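Local coordinates for aminotransferase class-III (PDB 6K8H), which belongs to the class-III aminotransferase family, is also named an omega-transaminase, has the fold of pyridoxal-phosphate-dependent aminotransferases and forms a two-chain assembly, at residues A137-Y141 / E298-F303; S227-Y231 / L383-S389; A405-R409 / F437-D443. Numbering follows the deposited sequence.

Contact 1 of 3, residues A137-Y141 / E298-F303; sequences AARAY and EVMSVF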
loop_
_atom_site.group_PDB
_atom_site.type_symbol
_atom_site.label_atom_id
_atom_site.label_comp_id
_atom_site.label_asym_id
_atom_site.label_seq_id
_atom_site.Cartn_x
_atom_site.Cartn_y
_atom_site.Cartn_z
ATOM N N ALA B 137 -3.793 5.870 14.049
ATOM C CA ALA B 137 -3.048 6.561 15.091
ATOM C C ALA B 137 -3.976 7.424 15.926
ATOM O O ALA B 137 -3.860 7.459 17.157
ATOM C CB ALA B 137 -1.930 7.414 14.483
ATOM N N ALA B 138 -4.908 8.125 15.267
ATOM C CA ALA B 138 -5.841 8.981 15.989
ATOM C C ALA B 138 -6.751 8.169 16.897
ATOM O O ALA B 138 -7.050 8.587 18.026
ATOM C CB ALA B 138 -6.670 9.808 15.008
ATOM N N ARG B 139 -7.225 7.019 16.419
ATOM C CA ARG B 139 -8.009 6.150 17.294
ATOM C C ARG B 139 -7.192 5.711 18.506
ATOM O O ARG B 139 -7.701 5.703 19.633
ATOM C CB ARG B 139 -8.525 4.931 16.530
ATOM C CG ARG B 139 -9.618 5.224 15.491
ATOM C CD ARG B 139 -10.559 4.033 15.319
ATOM N NE ARG B 139 -11.267 4.041 14.029
ATOM C CZ ARG B 139 -10.870 3.365 12.953
ATOM N NH1 ARG B 139 -9.766 2.633 12.995
ATOM N NH2 ARG B 139 -11.570 3.423 11.828
ATOM N N ALA B 140 -5.929 5.320 18.297
ATOM C CA ALA B 140 -5.114 4.849 19.419
ATOM C C ALA B 140 -4.790 5.971 20.385
ATOM O O ALA B 140 -4.649 5.737 21.590
ATOM C CB ALA B 140 -3.809 4.223 18.914
ATOM N N TYR B 141 -4.612 7.181 19.864
ATOM C CA TYR B 141 -4.228 8.306 20.694
ATOM C C TYR B 141 -5.408 8.777 21.532
ATOM O O TYR B 141 -5.283 8.972 22.745
ATOM C CB TYR B 141 -3.707 9.444 19.812
ATOM C CG TYR B 141 -3.255 10.620 20.621
ATOM C CD1 TYR B 141 -2.052 10.592 21.311
ATOM C CD2 TYR B 141 -4.053 11.742 20.734
ATOM C CE1 TYR B 141 -1.644 11.672 22.093
ATOM C CE2 TYR B 141 -3.664 12.818 21.496
ATOM C CZ TYR B 141 -2.463 12.783 22.175
ATOM O OH TYR B 141 -2.099 13.875 22.929
ATOM N N GLU B 298 3.900 13.978 20.027
ATOM C CA GLU B 298 2.855 13.601 20.974
ATOM C C GLU B 298 1.915 12.552 20.382
ATOM O O GLU B 298 1.650 11.517 21.005
ATOM C CB GLU B 298 2.085 14.847 21.420
ATOM C CG GLU B 298 0.760 14.582 22.118
ATOM C CD GLU B 298 0.899 14.094 23.566
ATOM O OE1 GLU B 298 2.041 14.028 24.078
ATOM O OE2 GLU B 298 -0.143 13.772 24.189
ATOM N N VAL B 299 1.395 12.798 19.177
ATOM C CA VAL B 299 0.453 11.846 18.602
ATOM C C VAL B 299 1.187 10.660 17.993
ATOM O O VAL B 299 0.771 9.506 18.158
ATOM C CB VAL B 299 -0.460 12.539 17.570
ATOM C CG1 VAL B 299 -1.420 11.534 16.960
ATOM C CG2 VAL B 299 -1.216 13.699 18.206
ATOM N N MET B 300 2.301 10.913 17.307
ATOM C CA MET B 300 3.032 9.818 16.689
ATOM C C MET B 300 3.569 8.822 17.711
ATOM O O MET B 300 3.937 7.711 17.323
ATOM C CB MET B 300 4.169 10.371 15.824
ATOM C CG MET B 300 3.691 11.176 14.615
ATOM S SD MET B 300 2.970 10.110 13.364
ATOM C CE MET B 300 4.449 9.209 12.888
ATOM N N SER B 301 3.592 9.175 19.004
ATOM C CA SER B 301 4.087 8.247 20.022
ATOM C C SER B 301 3.266 6.962 20.123
ATOM O O SER B 301 3.753 5.984 20.698
ATOM C CB SER B 301 4.132 8.936 21.385
ATOM O OG SER B 301 2.822 9.243 21.810
ATOM N N VAL B 302 2.046 6.925 19.576
ATOM C CA VAL B 302 1.282 5.675 19.563
ATOM C C VAL B 302 2.017 4.582 18.795
ATOM O O VAL B 302 1.729 3.394 18.978
ATOM C CB VAL B 302 -0.137 5.892 18.982
ATOM C CG1 VAL B 302 -0.865 6.968 19.769
ATOM C CG2 VAL B 302 -0.081 6.256 17.493
ATOM N N PHE B 303 2.961 4.958 17.927
ATOM C CA PHE B 303 3.739 4.008 17.140
ATOM C C PHE B 303 5.055 3.590 17.794
ATOM O O PHE B 303 5.695 2.642 17.319
ATOM C CB PHE B 303 4.073 4.617 15.781
ATOM C CG PHE B 303 2.886 4.864 14.909
ATOM C CD1 PHE B 303 2.112 3.811 14.443
ATOM C CD2 PHE B 303 2.565 6.154 14.517
ATOM C CE1 PHE B 303 1.029 4.050 13.616
ATOM C CE2 PHE B 303 1.484 6.396 13.686
ATOM C CZ PHE B 303 0.716 5.338 13.239
#
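Residues 298-303 run from the short helix 297-300 into a 3-10 turn, and one side of this run packs on helix 127-142. Glu298 comes first. Its CB points sideways, but with chi1 t and chi2 p the carboxylate reaches Tyr141. Tyr141 OH donates a very short hydrogen bond of 2.3 Å to Glu298 OE2. Val299 then lies over a face of the same ring. Its CG2 is 4.1 Å from the ring centroid and 6° off the normal, a CH-pi contact. Met300 turns away, toward strands 120-124 and 277-281. Ser301 OG donates to the Glu298 carbonyl O at 2.7 Å, which ties the turn to the helix. Val302 is the centre of the apolar contact. Its CG2 is 3.7 Å from Ala137 CB, its CB is 4.0 Å from Ala140 CB, and its CG1 is 3.8 Å from Tyr141 CB. The small alanines leave room for this valine. Phe303 ends the segment, with CZ 3.6 Å from Ala137 CB. Pro31 of the second subunit packs on Met300 and Phe303. The contact thus joins the helix after edge strand 120-124 to the segment that leaves its antiparallel neighbour 291-295, at one edge of the seven-stranded sheet, whose 3-2-4-5-6-7-1 strand order is typical of the large domain of fold-type I aminotransferases.

Contact 2 of 3, residues S227-Y231 / L383-S389; sequences SLGLY and LADYRNS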
loop_
_atom_site.group_PDB
_atom_site.type_symbol
_atom_site.label_atom_id
_atom_site.label_comp_id
_atom_site.label_asym_id
_atom_site.label_seq_id
_atom_site.Cartn_x
_atom_site.Cartn_y
_atom_site.Cartn_z
ATOM N N SER B 227 -11.229 16.678 -6.140
ATOM C CA SER B 227 -12.597 16.221 -6.352
ATOM C C SER B 227 -13.609 17.356 -6.274
ATOM O O SER B 227 -14.666 17.288 -6.919
ATOM C CB SER B 227 -12.932 15.160 -5.298
ATOM O OG SER B 227 -12.596 13.865 -5.740
ATOM N N LEU B 228 -13.295 18.413 -5.524
ATOM C CA LEU B 228 -14.192 19.550 -5.397
ATOM C C LEU B 228 -13.750 20.744 -6.242
ATOM O O LEU B 228 -14.134 21.881 -5.948
ATOM C CB LEU B 228 -14.331 19.929 -3.916
ATOM C CG LEU B 228 -14.925 18.832 -3.004
ATOM C CD1 LEU B 228 -15.123 19.286 -1.524
ATOM C CD2 LEU B 228 -16.233 18.312 -3.560
ATOM N N GLY B 229 -12.979 20.511 -7.300
ATOM C CA GLY B 229 -12.599 21.579 -8.203
ATOM C C GLY B 229 -11.321 22.320 -7.872
ATOM O O GLY B 229 -11.085 23.391 -8.449
ATOM N N LEU B 230 -10.491 21.805 -6.961
ATOM C CA LEU B 230 -9.214 22.455 -6.618
ATOM C C LEU B 230 -9.444 23.887 -6.143
ATOM O O LEU B 230 -8.740 24.819 -6.533
ATOM C CB LEU B 230 -8.224 22.435 -7.795
ATOM C CG LEU B 230 -6.733 22.516 -7.448
ATOM C CD1 LEU B 230 -6.308 21.241 -6.703
ATOM C CD2 LEU B 230 -5.869 22.713 -8.671
ATOM N N TYR B 231 -10.435 24.062 -5.285
ATOM C CA TYR B 231 -10.622 25.328 -4.599
ATOM C C TYR B 231 -10.293 25.115 -3.130
ATOM O O TYR B 231 -10.929 24.274 -2.478
ATOM C CB TYR B 231 -12.049 25.845 -4.771
ATOM C CG TYR B 231 -12.288 27.160 -4.087
ATOM C CD1 TYR B 231 -11.843 28.349 -4.649
ATOM C CD2 TYR B 231 -12.939 27.213 -2.866
ATOM C CE1 TYR B 231 -12.060 29.558 -4.010
ATOM C CE2 TYR B 231 -13.159 28.402 -2.227
ATOM C CZ TYR B 231 -12.719 29.573 -2.798
ATOM O OH TYR B 231 -12.948 30.757 -2.141
ATOM N N LEU B 383 -17.106 28.012 -6.686
ATOM C CA LEU B 383 -16.756 26.714 -6.126
ATOM C C LEU B 383 -16.628 26.746 -4.610
ATOM O O LEU B 383 -16.488 25.681 -3.987
ATOM C CB LEU B 383 -15.460 26.225 -6.765
ATOM C CG LEU B 383 -15.640 25.983 -8.262
ATOM C CD1 LEU B 383 -14.321 26.125 -9.004
ATOM C CD2 LEU B 383 -16.260 24.599 -8.456
ATOM N N ALA B 384 -16.688 27.938 -4.008
ATOM C CA ALA B 384 -16.741 28.062 -2.559
ATOM C C ALA B 384 -17.966 27.374 -1.976
ATOM O O ALA B 384 -17.961 27.016 -0.791
ATOM C CB ALA B 384 -16.720 29.545 -2.166
ATOM N N ASP B 385 -19.016 27.194 -2.774
ATOM C CA ASP B 385 -20.145 26.335 -2.433
ATOM C C ASP B 385 -19.896 24.995 -3.119
ATOM O O ASP B 385 -20.081 24.875 -4.335
ATOM C CB ASP B 385 -21.468 26.965 -2.881
ATOM C CG ASP B 385 -21.717 28.340 -2.250
ATOM O OD1 ASP B 385 -21.261 28.575 -1.110
ATOM O OD2 ASP B 385 -22.377 29.199 -2.888
ATOM N N TYR B 386 -19.490 23.983 -2.339
ATOM C CA TYR B 386 -18.862 22.801 -2.925
ATOM C C TYR B 386 -19.803 22.041 -3.847
ATOM O O TYR B 386 -19.352 21.386 -4.795
ATOM C CB TYR B 386 -18.324 21.884 -1.811
ATOM C CG TYR B 386 -19.327 20.967 -1.141
ATOM C CD1 TYR B 386 -19.624 19.710 -1.670
ATOM C CD2 TYR B 386 -19.939 21.330 0.055
ATOM C CE1 TYR B 386 -20.529 18.860 -1.044
ATOM C CE2 TYR B 386 -20.846 20.481 0.690
ATOM C CZ TYR B 386 -21.133 19.250 0.136
ATOM O OH TYR B 386 -22.028 18.401 0.771
ATOM N N ARG B 387 -21.107 22.134 -3.612
ATOM C CA ARG B 387 -22.036 21.397 -4.453
ATOM C C ARG B 387 -22.062 21.930 -5.873
ATOM O O ARG B 387 -22.558 21.239 -6.767
ATOM C CB ARG B 387 -23.429 21.396 -3.833
ATOM C CG ARG B 387 -23.497 20.540 -2.562
ATOM C CD ARG B 387 -24.871 19.953 -2.381
ATOM N NE ARG B 387 -25.051 19.297 -1.092
ATOM C CZ ARG B 387 -24.843 17.998 -0.875
ATOM N NH1 ARG B 387 -24.431 17.219 -1.867
ATOM N NH2 ARG B 387 -25.050 17.477 0.328
ATOM N N ASN B 388 -21.527 23.136 -6.097
ATOM C CA ASN B 388 -21.398 23.671 -7.436
ATOM C C ASN B 388 -20.341 22.953 -8.258
ATOM O O ASN B 388 -20.323 23.126 -9.485
ATOM C CB ASN B 388 -21.073 25.162 -7.368
ATOM C CG ASN B 388 -22.253 25.976 -6.910
ATOM O OD1 ASN B 388 -23.398 25.549 -7.063
ATOM N ND2 ASN B 388 -21.989 27.154 -6.334
ATOM N N SER B 389 -19.460 22.156 -7.631
ATOM C CA SER B 389 -18.443 21.480 -8.429
ATOM C C SER B 389 -19.018 20.320 -9.240
ATOM O O SER B 389 -18.346 19.837 -10.152
ATOM C CB SER B 389 -17.277 20.992 -7.554
ATOM O OG SER B 389 -17.690 20.093 -6.543
HETATM O O HOH W 1 -18.060 17.200 -6.654
#
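Two irregular loops meet here mainly through side-chain shape, and they share no direct hydrogen bond. Leu228 has the common m,t rotamer. It starts out sideways, but its CD2 reaches 4.1 Å from Tyr386 CD1 and 3.8 Å from Ser389 OG. Tyr386 has chi1 in p, and its OH is hydrogen-bonded to Asp151. Ser389 is also in p. This turns its OG back to the Tyr386 carbonyl O, to which it donates at 2.7 Å within the 3-10 turn 386-389. The same OG accepts from a water at 2.9 Å, and that water donates weakly to Ser227 O at 3.4 Å. Ser389 CB lies 3.6 Å from Leu228 O.

Gly229 has phi/psi of 90/13. A CB there would jam against the preceding carbonyl O and would come 3.2 Å from Leu383 CD2. Leu383, also m,t, points toward the other loop, with its CB 4.0 Å from Tyr231 CB. Tyr231 holds chi1 at t, which swings its ring out beside Ala384. Tyr231 CE2 is 3.7 Å from Ala384 CB, and Ala384 N lies over one ring face. The ring's OH is hydrogen-bonded to Glu234. Leu230 points away, onto strand 373-377.

Residues 227-231 follow strand 216-221 of the central sheet, just beyond the pocket residues Asp222 and Arg226. Residues 383-389 follow strand 373-377 of the three-stranded antiparallel sheet. The arrangement is a loop-to-loop junction between the large and C-terminal domains of the fold-type I architecture.

Contact 3 of 3, residues A405-R409 / F437-D443; sequences ALMGR and FAAALQD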
loop_
_atom_site.group_PDB
_atom_site.type_symbol
_atom_site.label_atom_id
_atom_site.label_comp_id
_atom_site.label_asym_id
_atom_site.label_seq_id
_atom_site.Cartn_x
_atom_site.Cartn_y
_atom_site.Cartn_z
ATOM N N ALA B 405 -10.373 16.210 -27.680
ATOM C CA ALA B 405 -9.628 17.016 -28.648
ATOM C C ALA B 405 -8.210 17.295 -28.164
ATOM O O ALA B 405 -7.250 17.206 -28.945
ATOM C CB ALA B 405 -10.363 18.325 -28.936
ATOM N N LEU B 406 -8.055 17.633 -26.877
ATOM C CA LEU B 406 -6.715 17.842 -26.335
ATOM C C LEU B 406 -5.865 16.587 -26.513
ATOM O O LEU B 406 -4.713 16.666 -26.951
ATOM C CB LEU B 406 -6.784 18.248 -24.855
ATOM C CG LEU B 406 -7.193 19.699 -24.560
ATOM C CD1 LEU B 406 -7.460 19.918 -23.062
ATOM C CD2 LEU B 406 -6.130 20.672 -25.078
ATOM N N MET B 407 -6.429 15.418 -26.177
ATOM C CA MET B 407 -5.720 14.155 -26.363
ATOM C C MET B 407 -5.253 13.988 -27.798
ATOM O O MET B 407 -4.149 13.491 -28.046
ATOM C CB MET B 407 -6.611 12.973 -25.970
ATOM C CG MET B 407 -6.735 12.750 -24.466
ATOM S SD MET B 407 -5.208 12.103 -23.750
ATOM C CE MET B 407 -5.154 10.432 -24.416
ATOM N N GLY B 408 -6.098 14.362 -28.758
ATOM C CA GLY B 408 -5.689 14.253 -30.146
ATOM C C GLY B 408 -4.756 15.340 -30.628
ATOM O O GLY B 408 -4.270 15.263 -31.760
ATOM N N ARG B 409 -4.507 16.338 -29.779
ATOM C CA ARG B 409 -3.654 17.505 -30.124
ATOM C C ARG B 409 -2.345 17.512 -29.324
ATOM O O ARG B 409 -1.832 18.597 -29.072
ATOM C CB ARG B 409 -4.414 18.823 -29.974
ATOM C CG ARG B 409 -5.450 19.059 -31.058
ATOM C CD ARG B 409 -5.995 20.467 -31.029
ATOM N NE ARG B 409 -7.047 20.603 -32.018
ATOM C CZ ARG B 409 -6.858 20.953 -33.281
ATOM N NH1 ARG B 409 -5.642 21.225 -33.729
ATOM N NH2 ARG B 409 -7.901 21.032 -34.089
ATOM N N PHE B 437 -5.407 24.129 -26.106
ATOM C CA PHE B 437 -6.702 24.312 -25.461
ATOM C C PHE B 437 -7.606 25.188 -26.309
ATOM O O PHE B 437 -8.802 24.903 -26.445
ATOM C CB PHE B 437 -6.535 24.916 -24.057
ATOM C CG PHE B 437 -7.847 25.197 -23.368
ATOM C CD1 PHE B 437 -8.588 24.164 -22.815
ATOM C CD2 PHE B 437 -8.354 26.485 -23.292
ATOM C CE1 PHE B 437 -9.805 24.406 -22.209
ATOM C CE2 PHE B 437 -9.586 26.731 -22.677
ATOM C CZ PHE B 437 -10.304 25.692 -22.142
ATOM N N ALA B 438 -7.055 26.256 -26.892
ATOM C CA ALA B 438 -7.846 27.088 -27.802
ATOM C C ALA B 438 -8.386 26.262 -28.969
ATOM O O ALA B 438 -9.582 26.326 -29.313
ATOM C CB ALA B 438 -6.998 28.256 -28.309
ATOM N N ALA B 439 -7.520 25.452 -29.572
ATOM C CA ALA B 439 -7.982 24.614 -30.677
ATOM C C ALA B 439 -9.026 23.597 -30.214
ATOM O O ALA B 439 -10.004 23.332 -30.925
ATOM C CB ALA B 439 -6.795 23.916 -31.331
ATOM N N ALA B 440 -8.843 23.022 -29.019
ATOM C CA ALA B 440 -9.780 22.021 -28.512
ATOM C C ALA B 440 -11.142 22.630 -28.211
ATOM O O ALA B 440 -12.178 21.989 -28.412
ATOM C CB ALA B 440 -9.215 21.362 -27.249
ATOM N N LEU B 441 -11.158 23.850 -27.683
ATOM C CA LEU B 441 -12.415 24.551 -27.461
ATOM C C LEU B 441 -13.149 24.772 -28.784
ATOM O O LEU B 441 -14.362 24.505 -28.892
ATOM C CB LEU B 441 -12.131 25.869 -26.741
ATOM C CG LEU B 441 -13.185 26.611 -25.921
ATOM C CD1 LEU B 441 -13.861 25.672 -24.930
ATOM C CD2 LEU B 441 -12.509 27.787 -25.205
ATOM N N GLN B 442 -12.411 25.178 -29.816
ATOM C CA GLN B 442 -13.056 25.391 -31.137
ATOM C C GLN B 442 -13.646 24.054 -31.605
ATOM O O GLN B 442 -14.825 24.031 -31.971
ATOM C CB GLN B 442 -12.036 25.965 -32.118
ATOM C CG GLN B 442 -11.638 27.393 -31.783
ATOM C CD GLN B 442 -10.409 27.856 -32.523
ATOM O OE1 GLN B 442 -9.932 27.198 -33.443
ATOM N NE2 GLN B 442 -9.877 29.000 -32.115
ATOM N N ASP B 443 -12.875 22.971 -31.495
ATOM C CA ASP B 443 -13.373 21.644 -31.856
ATOM C C ASP B 443 -14.655 21.301 -31.110
ATOM O O ASP B 443 -15.636 20.843 -31.708
ATOM C CB ASP B 443 -12.329 20.590 -31.549
ATOM C CG ASP B 443 -11.140 20.665 -32.453
ATOM O OD1 ASP B 443 -11.109 21.475 -33.406
ATOM O OD2 ASP B 443 -10.224 19.872 -32.198
#
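The apolar centre is a pair of alanines. Ala405 and Ala440 bring their CA atoms to 5.0 Å, and Ala405 CB lies 3.7 Å from Ala440 CB. Such small side chains let the backbones of helices 393-408 and 427-445 come close. Leu406 widens the patch. Its CG is 3.8 Å from Ala440 CB, and its CD2 is 3.7 Å from the backbone N of Phe437. Phe437 itself turns its CB away, and Leu406 CD1 meets its ring only at the edge.

Toward the surface, Arg409 lies just past the end of its helix and reaches across to the other one. Ala439 CB sits over a face of its guanidinium, 3.4 Å from Arg409 NE. The outer edge is a salt bridge. Arg409 NE and NH2 donate to Asp443 OD2 at 3.3 and 3.2 Å, and Arg409 NH2 also makes a weak bond of 3.3 Å to Asp443 OD1.

Around this pair, Leu406 also rests on Ile411 of strand 411-412, and Phe437 packs on Val354, Val357 and Leu358 of helix 337-361. Helix 427-445 thus packs on both helix 393-408, where Phe437 also meets Val402, and helix 337-361.

The three contacts are separate and do not touch. Contacts 1 and 2 have centres 32 Å apart, with nearest atoms about 20 Å apart. Their segments alternate along the chain. Contact 3 comes later in sequence, 25 Å from contact 2 and 49 Å from contact 1, centre to centre. Contacts 1 and 3 lie on opposite sides of the chain's centre. Contact 2 is the one beside the pocket: the Ser227 side chain is about 8 Å from a bound (5-hydroxy-4,6-dimethylpyridin-3-yl)methyl dihydrogen phosphate. For contact 1, the Phe303 side chain is about 14 Å from a bound copy. Its helix 127-142 starts at the pocket residues Gly127 and Thr128.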